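Side-chain contact in oxidoreductase, 2OG-Fe(II) oxygenase family (Burkholderia pseudomallei, PDB 6N1F), which binds an iron(III) ion and probably acts as an oxidoreductase of the 2OG-Fe(II) oxygenase family: residues R124-G127 and D128-G131. Numbering follows the deposited sequence.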
ATOM      1  N   ARG A 124      -1.597   9.001  14.218  1.00 33.43           N
ATOM      2  CA  ARG A 124      -1.455  10.447  14.084  1.00 28.77           C
ATOM      3  C   ARG A 124      -0.883  10.814  12.722  1.00 28.59           C
ATOM      4  O   ARG A 124      -1.339  11.776  12.092  1.00 26.15           O
ATOM      5  CB  ARG A 124      -0.561  10.998  15.185  1.00 27.12           C
ATOM      6  CG  ARG A 124      -1.164  10.988  16.572  1.00 28.46           C
ATOM      7  CD  ARG A 124      -2.358  11.919  16.652  1.00 42.56           C
ATOM      8  NE  ARG A 124      -2.645  12.286  18.035  1.00 52.12           N
ATOM      9  CZ  ARG A 124      -3.682  13.025  18.415  1.00 49.95           C
ATOM     10  NH1 ARG A 124      -4.546  13.476  17.512  1.00 45.43           N
ATOM     11  NH2 ARG A 124      -3.856  13.303  19.701  1.00 46.58           N
ATOM     12  N   PHE A 125       0.126  10.064  12.266  1.00 24.79           N
ATOM     13  CA  PHE A 125       0.829  10.382  11.023  1.00 25.66           C
ATOM     14  C   PHE A 125      -0.110  10.323   9.827  1.00 27.68           C
ATOM     15  O   PHE A 125      -0.125  11.230   8.995  1.00 26.32           O
ATOM     16  CB  PHE A 125       2.004   9.418  10.847  1.00 23.13           C
ATOM     17  CG  PHE A 125       2.829   9.647   9.600  1.00 31.09           C
ATOM     18  CD1 PHE A 125       3.908  10.517   9.615  1.00 29.97           C
ATOM     19  CD2 PHE A 125       2.556   8.949   8.430  1.00 28.33           C
ATOM     20  CE1 PHE A 125       4.676  10.720   8.484  1.00 32.68           C
ATOM     21  CE2 PHE A 125       3.334   9.136   7.288  1.00 23.92           C
ATOM     22  CZ  PHE A 125       4.394  10.028   7.314  1.00 27.14           C
ATOM     23  N   PHE A 126      -0.911   9.265   9.725  1.00 30.32           N
ATOM     24  CA  PHE A 126      -1.830   9.197   8.597  1.00 30.62           C
ATOM     25  C   PHE A 126      -3.085  10.028   8.820  1.00 33.63           C
ATOM     26  O   PHE A 126      -3.684  10.484   7.842  1.00 33.04           O
ATOM     27  CB  PHE A 126      -2.158   7.739   8.277  1.00 23.96           C
ATOM     28  CG  PHE A 126      -1.011   7.039   7.590  1.00 23.38           C
ATOM     29  CD1 PHE A 126      -0.715   7.325   6.266  1.00 29.75           C
ATOM     30  CD2 PHE A 126      -0.194   6.158   8.283  1.00 22.51           C
ATOM     31  CE1 PHE A 126       0.351   6.724   5.632  1.00 25.32           C
ATOM     32  CE2 PHE A 126       0.868   5.550   7.655  1.00 21.73           C
ATOM     33  CZ  PHE A 126       1.140   5.835   6.328  1.00 26.83           C
ATOM     34  N   GLY A 127      -3.454  10.290  10.073  1.00 35.15           N
ATOM     35  CA  GLY A 127      -4.531  11.233  10.329  1.00 38.24           C
ATOM     36  C   GLY A 127      -4.232  12.618   9.785  1.00 38.94           C
ATOM     37  O   GLY A 127      -5.080  13.248   9.153  1.00 42.71           O
ATOM     38  N   ASP A 128      -3.021  13.116  10.035  1.00 27.24           N
ATOM     39  CA  ASP A 128      -2.620  14.381   9.431  1.00 27.56           C
ATOM     40  C   ASP A 128      -2.531  14.260   7.913  1.00 39.39           C
ATOM     41  O   ASP A 128      -2.896  15.189   7.183  1.00 44.27           O
ATOM     42  CB  ASP A 128      -1.278  14.823  10.002  1.00 31.94           C
ATOM     43  CG  ASP A 128      -1.363  15.149  11.481  1.00 43.09           C
ATOM     44  OD1 ASP A 128      -2.464  14.998  12.052  1.00 39.38           O
ATOM     45  OD2 ASP A 128      -0.336  15.553  12.061  1.00 40.54           O
HETATM   46  N   MSE A 129      -2.054  13.122   7.431  1.00 25.97           N
HETATM   47  CA  MSE A 129      -1.786  12.896   6.018  1.00 36.37           C
HETATM   48  C   MSE A 129      -3.089  12.978   5.249  1.00 36.19           C
HETATM   49  O   MSE A 129      -3.156  13.578   4.182  1.00 34.78           O
HETATM   50  CB  MSE A 129      -1.099  11.536   5.822  1.00 28.84           C
HETATM   51  CG  MSE A 129      -1.098  10.988   4.417  1.00 38.79           C
HETATM   52 SE   MSE A 129       0.493  11.508   3.433  1.00 41.54          SE
HETATM   53  CE  MSE A 129       1.896  10.885   4.636  1.00 36.02           C
ATOM     54  N   PHE A 130      -4.135  12.387   5.826  1.00 36.34           N
ATOM     55  CA  PHE A 130      -5.444  12.399   5.200  1.00 33.97           C
ATOM     56  C   PHE A 130      -6.176  13.710   5.435  1.00 41.99           C
ATOM     57  O   PHE A 130      -7.134  14.009   4.714  1.00 46.29           O
ATOM     58  CB  PHE A 130      -6.285  11.215   5.702  1.00 30.36           C
ATOM     59  CG  PHE A 130      -5.661   9.858   5.439  1.00 28.31           C
ATOM     60  CD1 PHE A 130      -4.665   9.698   4.487  1.00 32.23           C
ATOM     61  CD2 PHE A 130      -6.074   8.744   6.154  1.00 30.25           C
ATOM     62  CE1 PHE A 130      -4.082   8.454   4.256  1.00 29.81           C
ATOM     63  CE2 PHE A 130      -5.500   7.492   5.932  1.00 26.11           C
ATOM     64  CZ  PHE A 130      -4.498   7.353   4.980  1.00 28.18           C
ATOM     65  N   GLY A 131      -5.751  14.496   6.417  1.00 42.17           N
ATOM     66  CA  GLY A 131      -6.379  15.781   6.664  1.00 39.60           C
ATOM     67  C   GLY A 131      -7.789  15.717   7.213  1.00 45.91           C
ATOM     68  O   GLY A 131      -8.634  16.533   6.821  1.00 47.40           O
TER
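With F125 CG set trans to the main-chain nitrogen (chi1 -179°) and the selenomethionine M129 bent at both its second and third torsions, the two side chains run side by side one turn apart, and the methyl M129 CE comes obliquely to within 3.5 Å of F125 CE2. The F126 and F130 rings are likewise one turn apart and meet obliquely, their planes at 41°, with F126 CD1 4.0 Å from F130 CZ. F130 CG lies beside its own backbone N, opposite the carbonyl carbon, which brings the ring against the backbone: F126 O sits 3.2 Å above one face, offset toward the rim. That carbonyl oxygen is simultaneously the acceptor for F130 N at 2.8 Å, so F130 meets it through both its amide and its ring. These i to i+4 pairs belong to the last turns of helix 120-130, which packs its apolar side on the larger sheet of the double-stranded beta-helix (jelly-roll) core expected of this family: F126 and F130 touch V202, and F130 stacks on F166. The F130 side chain is about 12 Å from that of the iron ligand D157. F125 and M129 reach L51 on the edge strand 48-51 of the same sheet and M36 of helix 36-45. On the exposed side, D128 N donates to R124 O at 3.0 Å in a nearly straight bond (170°). G131 is the first residue to leave helical phi/psi, with a positive phi, and its amide makes a weak bond to G127 O.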